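PDB 4GMV: Ras-associated and pleckstrin homology domains-containing protein 1 from Homo sapiens, which mediates localized membrane signals, is implicated in regulating lamellipodial dynamics and targets EVL and VASP to the leading edge. Local coordinates for residues 68-73 against 111-116. Sequence-based numbering, arbitrary orientation.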
loop_
_atom_site.group_PDB
_atom_site.type_symbol
_atom_site.label_atom_id
_atom_site.label_comp_id
_atom_site.label_asym_id
_atom_site.label_seq_id
_atom_site.Cartn_x
_atom_site.Cartn_y
_atom_site.Cartn_z
ATOM N N GLY A 68 -5.973 16.458 -13.543
ATOM C CA GLY A 68 -4.572 16.306 -13.947
ATOM C C GLY A 68 -4.170 14.846 -14.082
ATOM O O GLY A 68 -4.375 14.046 -13.161
ATOM N N TYR A 69 -3.607 14.494 -15.233
ATOM C CA TYR A 69 -3.168 13.125 -15.491
ATOM C C TYR A 69 -1.869 12.842 -14.735
ATOM O O TYR A 69 -0.885 13.569 -14.900
ATOM C CB TYR A 69 -2.968 12.892 -17.000
ATOM C CG TYR A 69 -4.183 13.189 -17.864
ATOM C CD1 TYR A 69 -5.262 12.301 -17.918
ATOM C CD2 TYR A 69 -4.244 14.347 -18.646
ATOM C CE1 TYR A 69 -6.371 12.565 -18.707
ATOM C CE2 TYR A 69 -5.351 14.616 -19.441
ATOM C CZ TYR A 69 -6.410 13.721 -19.466
ATOM O OH TYR A 69 -7.516 13.974 -20.245
ATOM N N SER A 70 -1.884 11.801 -13.898
ATOM C CA SER A 70 -0.691 11.347 -13.172
ATOM C C SER A 70 -0.884 9.962 -12.584
ATOM O O SER A 70 -1.935 9.644 -12.041
ATOM C CB SER A 70 -0.293 12.318 -12.056
ATOM O OG SER A 70 0.626 11.718 -11.154
ATOM N N LEU A 71 0.176 9.171 -12.672
ATOM C CA LEU A 71 0.231 7.783 -12.228
ATOM C C LEU A 71 0.233 7.656 -10.687
ATOM O O LEU A 71 -0.133 6.608 -10.131
ATOM C CB LEU A 71 1.501 7.176 -12.846
ATOM C CG LEU A 71 2.035 5.762 -12.676
ATOM C CD1 LEU A 71 1.077 4.706 -13.213
ATOM C CD2 LEU A 71 3.370 5.654 -13.400
ATOM N N ASP A 72 0.623 8.733 -10.005
ATOM C CA ASP A 72 0.853 8.692 -8.556
ATOM C C ASP A 72 -0.382 8.976 -7.668
ATOM O O ASP A 72 -0.272 8.931 -6.438
ATOM C CB ASP A 72 2.016 9.628 -8.175
ATOM C CG ASP A 72 3.288 9.377 -8.988
ATOM O OD1 ASP A 72 3.562 8.231 -9.392
ATOM O OD2 ASP A 72 4.038 10.355 -9.211
ATOM N N TRP A 73 -1.538 9.266 -8.282
ATOM C CA TRP A 73 -2.762 9.591 -7.535
ATOM C C TRP A 73 -3.205 8.414 -6.712
ATOM O O TRP A 73 -3.345 7.306 -7.230
ATOM C CB TRP A 73 -3.917 10.028 -8.449
ATOM C CG TRP A 73 -3.783 11.377 -9.116
ATOM C CD1 TRP A 73 -3.723 11.639 -10.484
ATOM C CD2 TRP A 73 -3.720 12.704 -8.474
ATOM N NE1 TRP A 73 -3.616 12.983 -10.723
ATOM C CE2 TRP A 73 -3.610 13.679 -9.564
ATOM C CE3 TRP A 73 -3.740 13.164 -7.160
ATOM C CZ2 TRP A 73 -3.514 15.048 -9.324
ATOM C CZ3 TRP A 73 -3.651 14.555 -6.934
ATOM C CH2 TRP A 73 -3.539 15.468 -7.992
ATOM N N PHE A 111 -6.582 12.282 -0.535
ATOM C CA PHE A 111 -6.464 12.150 -1.982
ATOM C C PHE A 111 -5.287 13.009 -2.420
ATOM O O PHE A 111 -5.324 14.232 -2.298
ATOM C CB PHE A 111 -7.761 12.593 -2.674
ATOM C CG PHE A 111 -7.663 12.680 -4.171
ATOM C CD1 PHE A 111 -7.285 11.584 -4.925
ATOM C CD2 PHE A 111 -7.971 13.868 -4.828
ATOM C CE1 PHE A 111 -7.197 11.668 -6.303
ATOM C CE2 PHE A 111 -7.888 13.962 -6.207
ATOM C CZ PHE A 111 -7.499 12.855 -6.948
ATOM N N MET A 112 -4.229 12.348 -2.882
ATOM C CA MET A 112 -3.018 13.032 -3.318
ATOM C C MET A 112 -2.114 12.149 -4.184
ATOM O O MET A 112 -2.349 10.931 -4.337
ATOM C CB MET A 112 -2.246 13.632 -2.118
ATOM C CG MET A 112 -1.601 12.622 -1.167
ATOM S SD MET A 112 -0.774 13.350 0.280
ATOM C CE MET A 112 0.538 14.328 -0.467
ATOM N N GLU A 113 -1.122 12.810 -4.776
ATOM C CA GLU A 113 -0.008 12.229 -5.529
ATOM C C GLU A 113 0.947 11.585 -4.545
ATOM O O GLU A 113 0.995 11.957 -3.381
ATOM C CB GLU A 113 0.762 13.341 -6.273
ATOM C CG GLU A 113 -0.068 14.182 -7.224
ATOM C CD GLU A 113 0.718 14.651 -8.433
ATOM O OE1 GLU A 113 1.057 15.868 -8.517
ATOM O OE2 GLU A 113 0.999 13.797 -9.297
ATOM N N ARG A 114 1.743 10.646 -5.027
ATOM C CA ARG A 114 2.522 9.761 -4.156
ATOM C C ARG A 114 3.500 8.940 -4.983
ATOM O O ARG A 114 3.177 7.812 -5.393
ATOM C CB ARG A 114 1.612 8.760 -3.406
ATOM C CG ARG A 114 0.514 9.317 -2.504
ATOM C CD ARG A 114 1.006 9.885 -1.182
ATOM N NE ARG A 114 2.182 9.207 -0.639
ATOM C CZ ARG A 114 2.467 9.130 0.663
ATOM N NH1 ARG A 114 1.651 9.669 1.566
ATOM N NH2 ARG A 114 3.565 8.506 1.068
ATOM N N ILE A 115 4.694 9.488 -5.202
ATOM C CA ILE A 115 5.804 8.738 -5.808
ATOM C C ILE A 115 5.785 7.226 -5.448
ATOM O O ILE A 115 6.041 6.376 -6.297
ATOM C CB ILE A 115 7.163 9.288 -5.327
ATOM C CG1 ILE A 115 7.208 10.832 -5.373
ATOM C CG2 ILE A 115 8.307 8.642 -6.101
ATOM C CD1 ILE A 115 7.505 11.440 -6.731
ATOM N N GLU A 116 5.485 6.910 -4.191
ATOM C CA GLU A 116 5.792 5.584 -3.653
ATOM C C GLU A 116 4.968 4.444 -4.238
ATOM O O GLU A 116 5.493 3.359 -4.420
ATOM C CB GLU A 116 5.657 5.537 -2.130
ATOM C CG GLU A 116 6.540 6.492 -1.375
ATOM C CD GLU A 116 5.726 7.580 -0.707
ATOM O OE1 GLU A 116 4.713 8.042 -1.302
ATOM O OE2 GLU A 116 6.099 7.960 0.427
#
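F111 and W73 lie with their planes nearly parallel, 21° apart, but slid so far that the rings scarcely overlap; the closest approach is CZ of F111 to CE3 of W73, 3.8 Å. F111, its CG turned opposite the backbone N (chi1 172°), brings CZ over the rim of the indole face opposite E113 while also packing on L58 and L61 of helix 54-64. M112 contributes backbone: its O receives a CA-H...O contact from W73 at the end of strand 108-112, and M112 also forms a backbone hydrogen bond with S74, just beyond the turn S70-W73. E113 covers the other indole face. Its CG sits 3.7 Å from the centroid of the W73 six-membered ring, only 15° off the normal, a CH-pi contact. A bend at chi2 then carries the carboxylate past the ring to S70, whose OG donates to E113 OE2 at 2.8 Å, nearly along the C-O direction. The same OG accepts from D72 N, closing an ST turn, and W73 NE1 donates to G68 O at 2.8 Å, tying the indole N-H to its own loop. R114 rests its CB on the carbonyl O of D72, then turns away to a salt bridge with E116, and I115 borders the D72 side chain. The contact thus ties the loop after helix 54-64 to the last strand of the ubiquitin-like Ras-associating domain. Its chemistry sets E113 OE2 4.6 Å from D72 OD2; the salt bridge from D72 to K122 would offset some of that like-charge repulsion.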